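Local coordinates for protein (lectin) (Hyacinthoides hispanica, PDB 1B2P) that binds mannose, as a bulb lectin of the monocot mannose-specific family, and probably recognises mannose-bearing glycans, at residues Asn2-Lys7 with Tyr95-Gln100; His18-Leu23 with Met36-Asn41; Asn61-Val66 with Val75-Asn80. One frame throughout, in Å; residues are numbered along the deposited sequence.

Contact 1 (Asn2-Lys7 with Tyr95-Gln100); sequences NIIFSK and YVLVLQ
The Phe5 ring meets Val96 obliquely, its CD1 lying 3.7 Å from Val96 CG1, while one face of the ring carries Ile3 CG1, 4.1 Å above the plane and displaced toward the rim. Val96 of the second segment thus touches both of these neighbours, because CD1 of Ile3 crosses over to Val96 CG1 at 3.5 Å. In Ile3, chi1 (176°) puts CG1 anti to the backbone N, and chi2 (157°) then carries CD1 on to Val96 CG1. Ile3, Phe5, Val96 and Val98 share one face of the antiparallel sheet, and the second subunit packs on it through Pro101 against Phe5 and Tyr108 against Val96. On the other face Ile4 and Leu97 lie side by side, CD1 to CD2 at 4.1 Å, in contact with Leu23 of strand 22-27. Ile4 and Leu97 form the hydrogen-bonded pair: Leu97 N to Ile4 O spans 2.9 Å with an N-H...O angle of 170°, and Ile4 N returns the bond to Leu97 O. Leu99 N to Asn2 O extends the pairing at one end. At the other, Ser6 N donates to Tyr95 O, and Ser6 OG accepts from Tyr95 N at 2.9 Å. A side-chain hydroxyl thereby gives Tyr95 N an acceptor where the regular strand pairing stops, while apolar side chains pack on both sheet faces.

Contact 2 (His18-Leu23 with Met36-Asn41); sequences HATESL and MQTDCN
His18 opens the contact with its carbonyl: His18 O lies 3.6 Å from Met36 CB, and the same oxygen accepts from Glu21 N, closing the type II turn from His18 to Glu21 that leads from strand 16-18 into strand 22-27. His18 N donates to Glu21 OE1 at 2.8 Å, from above the carboxylate plane, and the carboxylate carbon sits at the edge of the imidazole, in the ring plane. Ala19 comes next, its CA approaching Met36 O to 3.4 Å in a CA-H...O contact and its CB facing the backbone of Thr38. The same Met36 O receives Thr20 N at 2.7 Å; with a C=O...N angle of 175° the donor lies almost on the line of the carbonyl bond. Thr20 CG2 touches Thr38 OG1 at 3.8 Å, the two side chains pointing the same way. Glu21 O then accepts from Met36 N at 3.0 Å with an N-H...O angle of 166°. Met36, ending strand 30-36, is therefore gripped at both its N and its O by the turn. With CG anti to the backbone N (chi1 178°), its side chain passes Ala19 CA and then bends away toward Cys63 and Val75. In the loop before strand 42-46, a type I turn runs from Gln37 to Cys40, which is disulfide-bonded to Cys63. Asp39 OD1 receives Gln37 NE2 and Asn41 N from opposite faces of its carboxylate plane, the latter bond making an Asx turn; Gln37 OE1 is held by Tyr45. Two turns, each with a carboxylate accepting a backbone N-H, are thus joined mainly through the backbone of Met36.

Contact 3 (Asn61-Val66 with Val75-Asn80); sequences NGCRAV and VITNEN
Arg64 CG stands between its backbone N and carbonyl carbon (chi1 62°), and the chain stays extended from CG to NE before chi4 of -85° swings the guanidinium round over Ile76. Ile76 CB then lies 4.0 Å above the centre of one guanidinium face, and CG2 meets NH2 at 3.6 Å. NH1 gives only a weak bond to Thr77 O, at 3.3 Å with an N-H...O angle of 125°. Further along the face, Val66 CG2 and Ile76 CD1 meet at 3.8 Å, their side chains crossing at about a right angle. Beneath these groups Arg64 and Ile76 are a hydrogen-bonded antiparallel pair, N to O 2.9 Å each way. On the other face Cys63 CB rests 4.0 Å from Val75 CG1, with Cys63 SG against Thr77. Past the strands, Asn78 N donates to Asn61 O at 2.9 Å, and Thr77 OG1 accepts from Glu79 N in an ST turn inside the type I turn from Thr77 to Asn80. The hairpin thus separates its chemistry by face: aliphatic carbon backs a partly exposed cation on one, and Cys63, disulfide-bonded to Cys40, sits among apolar groups on the other.

The chain has the beta-prism II fold of monocot mannose-binding lectins, built from three antiparallel sheets. Contact 1 lies in one sheet and contact 3 in another; contact 2 is at the turn where the chain passes from the sheet of contact 3 (strand 16-18) into the third (strands 22-27 and 30-36). Contact 1 ties the N-terminal strand to strand 95-99, so contacts 2 and 3 both fall, in that order, within the sequence it spans. The centres of contacts 2 and 3 are about 10 Å apart, and the Cys40-Cys63 disulfide joins them. Contact 1 lies about 16 Å from contact 2, centre to centre, linked through Leu23; contact 3, about 18 Å away, does not touch it.

Contact 1 (Asn2-Lys7 with Tyr95-Gln100)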
ATOM      1  N   ASN A   2       0.894   8.866   4.756  1.00 15.94           N
ATOM      2  CA  ASN A   2      -0.014  10.039   4.937  1.00 15.03           C
ATOM      3  C   ASN A   2       0.315  10.788   6.158  1.00 14.63           C
ATOM      4  O   ASN A   2      -0.391  11.749   6.473  1.00 13.75           O
ATOM      5  CB  ASN A   2      -1.434   9.514   4.976  1.00 14.72           C
ATOM      6  CG  ASN A   2      -1.792   8.512   6.094  1.00 19.45           C
ATOM      7  OD1 ASN A   2      -3.014   8.392   6.377  1.00 24.95           O
ATOM      8  ND2 ASN A   2      -0.782   7.994   6.695  1.00 15.12           N
ATOM      9  N   ILE A   3       1.347  10.492   6.996  1.00 10.90           N
ATOM     10  CA  ILE A   3       1.449  11.070   8.331  1.00 10.82           C
ATOM     11  C   ILE A   3       2.893  11.392   8.746  1.00 13.91           C
ATOM     12  O   ILE A   3       3.801  10.651   8.288  1.00 15.60           O
ATOM     13  CB  ILE A   3       0.834  10.088   9.378  1.00 14.45           C
ATOM     14  CG1 ILE A   3       0.987  10.572  10.812  1.00 17.55           C
ATOM     15  CG2 ILE A   3       1.590   8.726   9.268  1.00 21.47           C
ATOM     16  CD1 ILE A   3      -0.094   9.920  11.735  1.00 20.11           C
ATOM     17  N   ILE A   4       3.099  12.504   9.369  1.00 12.82           N
ATOM     18  CA  ILE A   4       4.433  12.786   9.984  1.00 14.98           C
ATOM     19  C   ILE A   4       4.157  12.763  11.449  1.00 14.53           C
ATOM     20  O   ILE A   4       3.194  13.384  11.964  1.00 13.60           O
ATOM     21  CB  ILE A   4       4.905  14.225   9.575  1.00 14.26           C
ATOM     22  CG1 ILE A   4       5.267  14.089   8.116  1.00 19.20           C
ATOM     23  CG2 ILE A   4       6.164  14.397  10.489  1.00 16.33           C
ATOM     24  CD1 ILE A   4       5.539  15.525   7.522  1.00 20.39           C
ATOM     25  N   PHE A   5       4.992  12.041  12.238  1.00 11.16           N
ATOM     26  CA  PHE A   5       4.931  12.141  13.689  1.00 10.56           C
ATOM     27  C   PHE A   5       5.875  13.132  14.314  1.00 13.22           C
ATOM     28  O   PHE A   5       6.920  13.427  13.706  1.00 13.79           O
ATOM     29  CB  PHE A   5       5.310  10.762  14.247  1.00 12.14           C
ATOM     30  CG  PHE A   5       4.420   9.649  13.798  1.00 10.52           C
ATOM     31  CD1 PHE A   5       3.309   9.438  14.694  1.00 14.12           C
ATOM     32  CD2 PHE A   5       4.566   8.832  12.716  1.00 11.55           C
ATOM     33  CE1 PHE A   5       2.442   8.403  14.288  1.00 12.73           C
ATOM     34  CE2 PHE A   5       3.682   7.847  12.321  1.00 14.74           C
ATOM     35  CZ  PHE A   5       2.606   7.591  13.167  1.00 13.32           C
ATOM     36  N   SER A   6       5.432  13.807  15.353  1.00  9.66           N
ATOM     37  CA  SER A   6       6.220  14.800  16.024  1.00 10.02           C
ATOM     38  C   SER A   6       7.544  14.107  16.548  1.00 14.64           C
ATOM     39  O   SER A   6       7.506  12.965  16.801  1.00 16.64           O
ATOM     40  CB  SER A   6       5.528  15.581  17.137  1.00 13.42           C
ATOM     41  OG  SER A   6       5.073  14.626  18.143  1.00 14.52           O
ATOM     42  N   LYS A   7       8.588  14.971  16.616  1.00 12.48           N
ATOM     43  CA  LYS A   7       9.871  14.336  17.141  1.00 14.99           C
ATOM     44  C   LYS A   7       9.637  13.760  18.532  1.00 12.18           C
ATOM     45  O   LYS A   7       9.185  14.450  19.458  1.00 16.41           O
ATOM     46  CB  LYS A   7      10.887  15.511  17.196  1.00 20.41           C
ATOM     47  CG  LYS A   7      11.378  15.967  15.830  1.00 28.76           C
ATOM     48  CD  LYS A   7      12.395  17.119  16.089  1.00 36.28           C
ATOM     49  CE  LYS A   7      13.774  16.468  16.197  1.00 40.70           C
ATOM     50  NZ  LYS A   7      14.095  15.735  14.932  1.00 44.40           N
ATOM     51  N   TYR A  95       2.223  14.847  18.668  1.00 12.20           N
ATOM     52  CA  TYR A  95       1.262  15.442  17.676  1.00 11.80           C
ATOM     53  C   TYR A  95       1.499  14.666  16.379  1.00 11.84           C
ATOM     54  O   TYR A  95       2.520  13.973  16.140  1.00 12.98           O
ATOM     55  CB  TYR A  95       1.708  16.899  17.326  1.00 11.51           C
ATOM     56  CG  TYR A  95       1.393  17.801  18.477  1.00 11.90           C
ATOM     57  CD1 TYR A  95       2.199  17.951  19.610  1.00 12.57           C
ATOM     58  CD2 TYR A  95       0.182  18.629  18.388  1.00 11.01           C
ATOM     59  CE1 TYR A  95       1.888  18.785  20.672  1.00 14.39           C
ATOM     60  CE2 TYR A  95      -0.087  19.425  19.481  1.00 12.46           C
ATOM     61  CZ  TYR A  95       0.714  19.511  20.611  1.00 15.54           C
ATOM     62  OH  TYR A  95       0.390  20.315  21.701  1.00 19.02           O
ATOM     63  N   VAL A  96       0.557  14.755  15.442  1.00 10.82           N
ATOM     64  CA  VAL A  96       0.699  14.204  14.093  1.00  9.76           C
ATOM     65  C   VAL A  96       0.165  15.218  13.015  1.00 13.07           C
ATOM     66  O   VAL A  96      -0.620  16.094  13.343  1.00 14.52           O
ATOM     67  CB  VAL A  96      -0.134  12.899  13.828  1.00 11.83           C
ATOM     68  CG1 VAL A  96       0.353  11.734  14.744  1.00 12.98           C
ATOM     69  CG2 VAL A  96      -1.626  13.147  14.216  1.00 13.37           C
ATOM     70  N   LEU A  97       0.904  15.178  11.926  1.00 11.37           N
ATOM     71  CA  LEU A  97       0.437  15.943  10.747  1.00 11.82           C
ATOM     72  C   LEU A  97      -0.083  14.965   9.757  1.00 13.46           C
ATOM     73  O   LEU A  97       0.511  13.948   9.423  1.00 12.98           O
ATOM     74  CB  LEU A  97       1.641  16.771  10.204  1.00 12.32           C
ATOM     75  CG  LEU A  97       1.309  17.472   8.855  1.00 14.70           C
ATOM     76  CD1 LEU A  97       2.279  18.702   8.743  1.00 18.28           C
ATOM     77  CD2 LEU A  97       1.560  16.525   7.678  1.00 14.90           C
ATOM     78  N   VAL A  98      -1.327  15.191   9.199  1.00 10.29           N
ATOM     79  CA  VAL A  98      -1.890  14.208   8.300  1.00 10.33           C
ATOM     80  C   VAL A  98      -2.273  14.866   6.945  1.00 12.39           C
ATOM     81  O   VAL A  98      -2.902  15.936   7.056  1.00 13.19           O
ATOM     82  CB  VAL A  98      -3.245  13.675   8.915  1.00 13.32           C
ATOM     83  CG1 VAL A  98      -3.839  12.574   8.060  1.00 14.55           C
ATOM     84  CG2 VAL A  98      -2.970  13.197  10.391  1.00 14.25           C
ATOM     85  N   LEU A  99      -1.888  14.213   5.881  1.00  9.91           N
ATOM     86  CA  LEU A  99      -2.434  14.633   4.535  1.00 10.37           C
ATOM     87  C   LEU A  99      -3.690  13.773   4.405  1.00 10.90           C
ATOM     88  O   LEU A  99      -3.688  12.567   4.297  1.00 13.61           O
ATOM     89  CB  LEU A  99      -1.349  14.200   3.512  1.00 12.31           C
ATOM     90  CG  LEU A  99      -1.828  14.393   2.032  1.00 13.77           C
ATOM     91  CD1 LEU A  99      -2.219  15.844   1.797  1.00 17.20           C
ATOM     92  CD2 LEU A  99      -0.683  13.962   1.103  1.00 18.15           C
ATOM     93  N   GLN A 100      -4.813  14.545   4.297  1.00 12.55           N
ATOM     94  CA  GLN A 100      -6.169  13.855   4.398  1.00 11.58           C
ATOM     95  C   GLN A 100      -6.826  13.701   3.081  1.00 14.08           C
ATOM     96  O   GLN A 100      -6.527  14.427   2.104  1.00 14.75           O
ATOM     97  CB  GLN A 100      -7.090  14.814   5.163  1.00 10.18           C
ATOM     98  CG  GLN A 100      -6.479  15.057   6.588  1.00 13.17           C
ATOM     99  CD  GLN A 100      -7.384  15.752   7.517  1.00 14.65           C
ATOM    100  OE1 GLN A 100      -7.204  15.676   8.749  1.00 15.21           O
ATOM    101  NE2 GLN A 100      -8.373  16.594   7.110  1.00 14.22           N
TER

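Contact 2 (His18-Leu23 with Met36-Asn41)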
ATOM      1  N   HIS A  18      12.899  14.758   4.599  1.00 18.94           N
ATOM      2  CA  HIS A  18      14.137  15.349   4.023  1.00 21.17           C
ATOM      3  C   HIS A  18      13.732  15.729   2.621  1.00 18.28           C
ATOM      4  O   HIS A  18      12.735  15.480   2.002  1.00 20.12           O
ATOM      5  CB  HIS A  18      15.177  14.193   3.895  1.00 23.46           C
ATOM      6  CG  HIS A  18      15.626  13.705   5.234  1.00 29.74           C
ATOM      7  ND1 HIS A  18      16.492  14.409   6.039  1.00 33.68           N
ATOM      8  CD2 HIS A  18      15.285  12.580   5.922  1.00 34.35           C
ATOM      9  CE1 HIS A  18      16.687  13.765   7.173  1.00 34.60           C
ATOM     10  NE2 HIS A  18      15.977  12.653   7.111  1.00 35.29           N
ATOM     11  N   ALA A  19      14.704  16.534   2.000  1.00 19.86           N
ATOM     12  CA  ALA A  19      14.488  16.984   0.645  1.00 21.49           C
ATOM     13  C   ALA A  19      14.189  15.899  -0.346  1.00 17.88           C
ATOM     14  O   ALA A  19      14.819  14.791  -0.322  1.00 22.03           O
ATOM     15  CB  ALA A  19      15.810  17.699   0.149  1.00 24.07           C
ATOM     16  N   THR A  20      13.231  16.050  -1.218  1.00 18.00           N
ATOM     17  CA  THR A  20      12.664  15.178  -2.181  1.00 20.37           C
ATOM     18  C   THR A  20      11.628  14.190  -1.583  1.00 20.75           C
ATOM     19  O   THR A  20      11.062  13.480  -2.391  1.00 23.56           O
ATOM     20  CB  THR A  20      13.659  14.221  -2.939  1.00 25.02           C
ATOM     21  OG1 THR A  20      14.312  13.290  -2.127  1.00 26.70           O
ATOM     22  CG2 THR A  20      14.755  15.161  -3.449  1.00 27.36           C
ATOM     23  N   GLU A  21      11.618  14.126  -0.257  1.00 20.06           N
ATOM     24  CA  GLU A  21      10.595  13.179   0.290  1.00 19.06           C
ATOM     25  C   GLU A  21       9.200  13.842   0.363  1.00 19.47           C
ATOM     26  O   GLU A  21       9.094  15.065   0.540  1.00 17.33           O
ATOM     27  CB  GLU A  21      11.081  12.804   1.720  1.00 21.69           C
ATOM     28  CG  GLU A  21      12.363  11.952   1.597  1.00 23.96           C
ATOM     29  CD  GLU A  21      12.870  11.541   2.972  1.00 25.09           C
ATOM     30  OE1 GLU A  21      12.588  12.034   4.040  1.00 24.97           O
ATOM     31  OE2 GLU A  21      13.690  10.534   2.954  1.00 30.32           O
ATOM     32  N   SER A  22       8.224  12.893   0.518  1.00 19.45           N
ATOM     33  CA  SER A  22       6.845  13.530   0.464  1.00 13.96           C
ATOM     34  C   SER A  22       5.882  12.638   1.238  1.00 17.91           C
ATOM     35  O   SER A  22       6.179  11.442   1.488  1.00 18.64           O
ATOM     36  CB  SER A  22       6.371  13.669  -0.932  1.00 16.89           C
ATOM     37  OG  SER A  22       6.302  12.372  -1.582  1.00 21.77           O
ATOM     38  N   LEU A  23       4.766  13.207   1.584  1.00 13.55           N
ATOM     39  CA  LEU A  23       3.561  12.393   1.888  1.00 14.03           C
ATOM     40  C   LEU A  23       2.781  12.324   0.613  1.00 16.39           C
ATOM     41  O   LEU A  23       2.778  13.263  -0.193  1.00 16.05           O
ATOM     42  CB  LEU A  23       2.706  13.130   2.910  1.00 14.51           C
ATOM     43  CG  LEU A  23       3.393  13.490   4.235  1.00 16.66           C
ATOM     44  CD1 LEU A  23       2.433  14.056   5.262  1.00 17.38           C
ATOM     45  CD2 LEU A  23       4.065  12.245   4.863  1.00 19.41           C
ATOM     46  N   MET A  36       8.828  18.080   0.427  1.00 14.53           N
ATOM     47  CA  MET A  36       9.938  19.001   0.819  1.00 16.35           C
ATOM     48  C   MET A  36      10.871  19.079  -0.398  1.00 18.38           C
ATOM     49  O   MET A  36      11.562  18.091  -0.627  1.00 17.57           O
ATOM     50  CB  MET A  36      10.614  18.449   2.070  1.00 18.13           C
ATOM     51  CG  MET A  36      11.842  19.272   2.581  1.00 16.04           C
ATOM     52  SD  MET A  36      11.393  20.794   3.408  1.00 18.41           S
ATOM     53  CE  MET A  36      11.454  21.977   2.016  1.00 17.78           C
ATOM     54  N   GLN A  37      10.776  20.160  -1.154  1.00 18.33           N
ATOM     55  CA  GLN A  37      11.588  20.199  -2.374  1.00 16.75           C
ATOM     56  C   GLN A  37      13.070  20.603  -2.096  1.00 18.72           C
ATOM     57  O   GLN A  37      13.422  21.155  -1.030  1.00 21.12           O
ATOM     58  CB  GLN A  37      11.018  21.290  -3.319  1.00 19.00           C
ATOM     59  CG  GLN A  37       9.566  20.852  -3.689  1.00 20.00           C
ATOM     60  CD  GLN A  37       8.938  21.719  -4.731  1.00 23.63           C
ATOM     61  OE1 GLN A  37       7.912  21.375  -5.386  1.00 23.96           O
ATOM     62  NE2 GLN A  37       9.418  22.962  -4.985  1.00 21.65           N
ATOM     63  N   THR A  38      13.802  20.230  -3.137  1.00 20.54           N
ATOM     64  CA  THR A  38      15.279  20.512  -3.084  1.00 23.13           C
ATOM     65  C   THR A  38      15.559  22.001  -2.986  1.00 21.78           C
ATOM     66  O   THR A  38      16.496  22.477  -2.336  1.00 25.35           O
ATOM     67  CB  THR A  38      15.992  20.046  -4.377  1.00 27.19           C
ATOM     68  OG1 THR A  38      15.827  18.615  -4.472  1.00 30.24           O
ATOM     69  CG2 THR A  38      17.513  20.147  -4.266  1.00 29.74           C
ATOM     70  N   ASP A  39      14.648  22.817  -3.476  1.00 20.47           N
ATOM     71  CA  ASP A  39      14.784  24.280  -3.368  1.00 19.90           C
ATOM     72  C   ASP A  39      14.309  24.950  -2.147  1.00 19.58           C
ATOM     73  O   ASP A  39      14.247  26.172  -1.886  1.00 20.54           O
ATOM     74  CB  ASP A  39      14.123  24.988  -4.622  1.00 24.36           C
ATOM     75  CG  ASP A  39      12.620  25.023  -4.603  1.00 26.90           C
ATOM     76  OD1 ASP A  39      12.000  24.389  -3.669  1.00 21.44           O
ATOM     77  OD2 ASP A  39      11.868  25.639  -5.396  1.00 25.34           O
ATOM     78  N   CYS A  40      14.020  24.095  -1.075  1.00 17.13           N
ATOM     79  CA  CYS A  40      13.625  24.523   0.219  1.00 18.70           C
ATOM     80  C   CYS A  40      12.147  24.957   0.323  1.00 16.65           C
ATOM     81  O   CYS A  40      11.790  25.505   1.364  1.00 18.77           O
ATOM     82  CB  CYS A  40      14.482  25.643   0.824  1.00 17.79           C
ATOM     83  SG  CYS A  40      14.660  25.623   2.602  1.00 19.95           S
ATOM     84  N   ASN A  41      11.310  24.812  -0.704  1.00 17.22           N
ATOM     85  CA  ASN A  41       9.912  25.153  -0.625  1.00 16.00           C
ATOM     86  C   ASN A  41       9.140  23.826  -0.211  1.00 13.89           C
ATOM     87  O   ASN A  41       9.490  22.837  -0.801  1.00 15.63           O
ATOM     88  CB  ASN A  41       9.376  25.493  -2.055  1.00 19.26           C
ATOM     89  CG  ASN A  41       8.249  26.481  -1.936  1.00 15.92           C
ATOM     90  OD1 ASN A  41       7.619  26.963  -3.003  1.00 22.59           O
ATOM     91  ND2 ASN A  41       7.782  26.979  -0.867  1.00 13.09           N
TER

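Contact 3 (Asn61-Val66 with Val75-Asn80)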
ATOM      1  N   ASN A  61      19.491  25.676   1.613  1.00 22.71           N
ATOM      2  CA  ASN A  61      19.789  24.424   0.953  1.00 24.19           C
ATOM      3  C   ASN A  61      19.616  23.153   1.892  1.00 20.28           C
ATOM      4  O   ASN A  61      19.722  23.386   3.080  1.00 22.61           O
ATOM      5  CB  ASN A  61      21.328  24.367   0.654  1.00 30.04           C
ATOM      6  CG  ASN A  61      21.729  25.551  -0.231  1.00 35.70           C
ATOM      7  OD1 ASN A  61      21.170  25.610  -1.325  1.00 39.74           O
ATOM      8  ND2 ASN A  61      22.628  26.399   0.292  1.00 40.39           N
ATOM      9  N   GLY A  62      19.317  22.087   1.231  1.00 22.91           N
ATOM     10  CA  GLY A  62      19.364  20.808   2.037  1.00 23.05           C
ATOM     11  C   GLY A  62      18.327  20.882   3.200  1.00 23.25           C
ATOM     12  O   GLY A  62      18.549  20.537   4.361  1.00 23.22           O
ATOM     13  N   CYS A  63      17.145  21.396   2.843  1.00 19.09           N
ATOM     14  CA  CYS A  63      16.143  21.687   3.882  1.00 15.96           C
ATOM     15  C   CYS A  63      15.371  20.359   4.298  1.00 14.80           C
ATOM     16  O   CYS A  63      15.302  19.427   3.546  1.00 20.55           O
ATOM     17  CB  CYS A  63      15.038  22.730   3.424  1.00 17.40           C
ATOM     18  SG  CYS A  63      16.063  24.271   2.995  1.00 20.98           S
ATOM     19  N   ARG A  64      14.880  20.558   5.501  1.00 16.29           N
ATOM     20  CA  ARG A  64      13.984  19.401   6.022  1.00 17.87           C
ATOM     21  C   ARG A  64      12.813  19.993   6.694  1.00 16.40           C
ATOM     22  O   ARG A  64      12.846  21.126   7.180  1.00 16.02           O
ATOM     23  CB  ARG A  64      14.811  18.559   7.011  1.00 18.02           C
ATOM     24  CG  ARG A  64      15.272  19.334   8.220  1.00 20.18           C
ATOM     25  CD  ARG A  64      16.258  18.439   9.067  1.00 24.37           C
ATOM     26  NE  ARG A  64      16.600  19.045  10.350  1.00 27.76           N
ATOM     27  CZ  ARG A  64      17.618  19.954  10.443  1.00 29.69           C
ATOM     28  NH1 ARG A  64      18.285  20.372   9.358  1.00 30.62           N
ATOM     29  NH2 ARG A  64      17.875  20.436  11.650  1.00 32.82           N
ATOM     30  N   ALA A  65      11.711  19.182   6.755  1.00 14.43           N
ATOM     31  CA  ALA A  65      10.573  19.610   7.570  1.00 15.26           C
ATOM     32  C   ALA A  65      10.431  18.628   8.802  1.00 14.91           C
ATOM     33  O   ALA A  65      10.560  17.452   8.518  1.00 17.26           O
ATOM     34  CB  ALA A  65       9.334  19.575   6.665  1.00 15.98           C
ATOM     35  N   VAL A  66      10.173  19.358   9.884  1.00 16.44           N
ATOM     36  CA  VAL A  66      10.025  18.496  11.120  1.00 16.48           C
ATOM     37  C   VAL A  66       8.831  19.033  11.832  1.00 13.63           C
ATOM     38  O   VAL A  66       8.484  20.214  11.831  1.00 15.40           O
ATOM     39  CB  VAL A  66      11.290  18.603  11.949  1.00 21.28           C
ATOM     40  CG1 VAL A  66      12.440  18.144  11.058  1.00 25.62           C
ATOM     41  CG2 VAL A  66      11.528  20.014  12.372  1.00 25.75           C
ATOM     42  N   VAL A  75      10.440  24.346   8.735  1.00 14.23           N
ATOM     43  CA  VAL A  75      11.351  23.997   7.683  1.00 14.35           C
ATOM     44  C   VAL A  75      12.780  24.635   8.071  1.00 16.30           C
ATOM     45  O   VAL A  75      12.728  25.775   8.455  1.00 17.23           O
ATOM     46  CB  VAL A  75      10.889  24.683   6.362  1.00 15.44           C
ATOM     47  CG1 VAL A  75      11.880  24.440   5.253  1.00 15.64           C
ATOM     48  CG2 VAL A  75       9.486  24.171   5.944  1.00 17.98           C
ATOM     49  N   ILE A  76      13.681  23.705   8.074  1.00 16.26           N
ATOM     50  CA  ILE A  76      14.999  24.096   8.657  1.00 19.12           C
ATOM     51  C   ILE A  76      16.047  23.789   7.618  1.00 19.21           C
ATOM     52  O   ILE A  76      16.038  22.801   6.908  1.00 19.00           O
ATOM     53  CB  ILE A  76      15.313  23.212   9.890  1.00 21.23           C
ATOM     54  CG1 ILE A  76      14.274  23.371  10.966  1.00 24.11           C
ATOM     55  CG2 ILE A  76      16.732  23.625  10.385  1.00 26.47           C
ATOM     56  CD1 ILE A  76      14.481  22.369  12.137  1.00 27.08           C
ATOM     57  N   THR A  77      17.059  24.711   7.418  1.00 21.49           N
ATOM     58  CA  THR A  77      18.053  24.396   6.392  1.00 21.44           C
ATOM     59  C   THR A  77      19.211  23.520   6.870  1.00 22.25           C
ATOM     60  O   THR A  77      19.260  23.288   8.058  1.00 23.88           O
ATOM     61  CB  THR A  77      18.702  25.748   5.909  1.00 22.90           C
ATOM     62  OG1 THR A  77      19.511  26.238   6.997  1.00 24.13           O
ATOM     63  CG2 THR A  77      17.624  26.776   5.613  1.00 19.41           C
ATOM     64  N   ASN A  78      20.128  23.204   5.985  1.00 24.86           N
ATOM     65  CA  ASN A  78      21.276  22.368   6.426  1.00 29.76           C
ATOM     66  C   ASN A  78      22.263  23.182   7.223  1.00 29.80           C
ATOM     67  O   ASN A  78      23.214  22.554   7.732  1.00 34.09           O
ATOM     68  CB  ASN A  78      22.014  21.688   5.282  1.00 29.43           C
ATOM     69  CG  ASN A  78      22.583  22.624   4.199  1.00 30.87           C
ATOM     70  OD1 ASN A  78      22.920  22.137   3.101  1.00 35.67           O
ATOM     71  ND2 ASN A  78      22.645  23.887   4.462  1.00 26.37           N
ATOM     72  N   GLU A  79      22.069  24.448   7.498  1.00 30.78           N
ATOM     73  CA  GLU A  79      22.801  25.213   8.488  1.00 33.83           C
ATOM     74  C   GLU A  79      22.006  25.499   9.727  1.00 34.16           C
ATOM     75  O   GLU A  79      22.280  26.352  10.576  1.00 34.06           O
ATOM     76  CB  GLU A  79      23.287  26.564   7.872  1.00 34.68           C
ATOM     77  CG  GLU A  79      24.099  26.426   6.604  1.00 39.79           C
ATOM     78  CD  GLU A  79      25.515  25.942   6.916  1.00 43.26           C
ATOM     79  OE1 GLU A  79      26.032  26.288   8.008  1.00 44.25           O
ATOM     80  OE2 GLU A  79      26.088  25.181   6.113  1.00 44.26           O
ATOM     81  N   ASN A  80      20.877  24.736   9.841  1.00 29.63           N
ATOM     82  CA  ASN A  80      20.007  24.834  11.002  1.00 32.22           C
ATOM     83  C   ASN A  80      19.468  26.227  11.185  1.00 30.47           C
ATOM     84  O   ASN A  80      19.232  26.691  12.302  1.00 33.38           O
ATOM     85  CB  ASN A  80      20.761  24.369  12.256  1.00 36.57           C
ATOM     86  CG  ASN A  80      20.987  22.881  12.253  1.00 42.04           C
ATOM     87  OD1 ASN A  80      21.390  22.460  13.372  1.00 49.46           O
ATOM     88  ND2 ASN A  80      20.759  22.032  11.266  1.00 38.97           N
TER